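Glutaminyl-tRNA synthetase (Saccharomyces cerevisiae, PDB 3TL4) joins glutamine to its cognate tRNA in an ATP-dependent reaction, the chain here being the N-terminal tRNA-binding domain of the yeast enzyme. Local coordinates at residues A[73-76]-A[77-80]. Sequence-based numbering, arbitrary orientation.
Sequences IVNG and IING
Ile-77 N, Ile-78 N and Asn-79 N donate in succession to the carbonyl oxygens of Ile-73, Val-74 and Asn-75, forming the last turn of helix 70-78; the middle bond, Ile-78 N to Val-74 O at 2.9 Å, is almost straight (175°). Ile-77 reaches back along the helix: its CG1 lies beside the backbone N (chi1 -70°), 3.5 Å from Ile-73 O. Its CD1 approaches Ile-73 CG2 at 4.4 Å. Both isoleucines are buried between helices 49-62 and 85-98: Ile-73 touches Leu-58 of the first and Val-95 of the second, Ile-77 Leu-54 and Val-88. On the next flank Ile-78 CG2 sits 4.5 Å from Val-74 CG1, and this pair borders the loop at Thr-41 and Pro-42. The helix ends in a Schellman motif at Gly-80, whose positive phi (87°) suits glycine and whose N bonds to Ile-77 O at 2.9 Å. Asn-79, just before it, folds its amide back over the helix terminus, bringing OD1 to 2.9 Å from Gly-76 O and 3.1 Å from Asn-75 O. All three are acceptors and do not bond to one another; OD1 and ND2 are both hydrogen-bonded just beyond residues 73-80, ND2 to Asp-81 OD2.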
loop_
_atom_site.group_PDB
_atom_site.type_symbol
_atom_site.label_atom_id
_atom_site.label_comp_id
_atom_site.label_asym_id
_atom_site.label_seq_id
_atom_site.Cartn_x
_atom_site.Cartn_y
_atom_site.Cartn_z
ATOM N N ILE A 73 -4.498 -14.278 -0.689
ATOM C CA ILE A 73 -4.190 -12.906 -1.099
ATOM C C ILE A 73 -5.149 -12.417 -2.190
ATOM O O ILE A 73 -5.691 -11.322 -2.106
ATOM C CB ILE A 73 -2.748 -12.778 -1.609
ATOM C CG1 ILE A 73 -1.801 -13.627 -0.748
ATOM C CG2 ILE A 73 -2.315 -11.313 -1.648
ATOM C CD1 ILE A 73 -0.326 -13.524 -1.157
ATOM N N VAL A 74 -5.358 -13.230 -3.219
ATOM C CA VAL A 74 -6.306 -12.865 -4.264
ATOM C C VAL A 74 -7.719 -12.579 -3.724
ATOM O O VAL A 74 -8.333 -11.565 -4.069
ATOM C CB VAL A 74 -6.369 -13.923 -5.366
ATOM C CG1 VAL A 74 -7.486 -13.595 -6.336
ATOM C CG2 VAL A 74 -5.014 -14.017 -6.088
ATOM N N ASN A 75 -8.235 -13.461 -2.877
ATOM C CA ASN A 75 -9.553 -13.247 -2.288
ATOM C C ASN A 75 -9.605 -11.953 -1.473
ATOM O O ASN A 75 -10.606 -11.242 -1.474
ATOM C CB ASN A 75 -9.958 -14.431 -1.407
ATOM C CG ASN A 75 -10.135 -15.725 -2.199
ATOM O OD1 ASN A 75 -10.513 -15.716 -3.378
ATOM N ND2 ASN A 75 -9.873 -16.849 -1.542
ATOM N N GLY A 76 -8.509 -11.652 -0.784
ATOM C CA GLY A 76 -8.397 -10.426 -0.022
ATOM C C GLY A 76 -8.449 -9.205 -0.917
ATOM O O GLY A 76 -9.103 -8.215 -0.596
ATOM N N ILE A 77 -7.761 -9.265 -2.050
ATOM C CA ILE A 77 -7.834 -8.164 -2.996
ATOM C C ILE A 77 -9.269 -8.035 -3.498
ATOM O O ILE A 77 -9.909 -7.004 -3.292
ATOM C CB ILE A 77 -6.848 -8.347 -4.184
ATOM C CG1 ILE A 77 -5.404 -8.178 -3.710
ATOM C CG2 ILE A 77 -7.150 -7.357 -5.289
ATOM C CD1 ILE A 77 -4.344 -8.780 -4.639
ATOM N N ILE A 78 -9.792 -9.083 -4.137
ATOM C CA ILE A 78 -11.089 -8.946 -4.788
ATOM C C ILE A 78 -12.232 -8.663 -3.816
ATOM O O ILE A 78 -13.222 -8.042 -4.197
ATOM C CB ILE A 78 -11.442 -10.109 -5.749
ATOM C CG1 ILE A 78 -11.659 -11.415 -4.992
ATOM C CG2 ILE A 78 -10.382 -10.242 -6.828
ATOM C CD1 ILE A 78 -12.435 -12.446 -5.793
ATOM N N ASN A 79 -12.097 -9.075 -2.561
ATOM C CA ASN A 79 -13.131 -8.738 -1.579
ATOM C C ASN A 79 -12.921 -7.412 -0.827
ATOM O O ASN A 79 -13.712 -7.066 0.028
ATOM C CB ASN A 79 -13.412 -9.906 -0.615
ATOM C CG ASN A 79 -12.537 -9.876 0.601
ATOM O OD1 ASN A 79 -11.536 -9.171 0.632
ATOM N ND2 ASN A 79 -12.901 -10.650 1.618
ATOM N N GLY A 80 -11.862 -6.672 -1.143
ATOM C CA GLY A 80 -11.692 -5.331 -0.593
ATOM C C GLY A 80 -10.989 -5.271 0.757
ATOM O O GLY A 80 -10.871 -4.205 1.357
#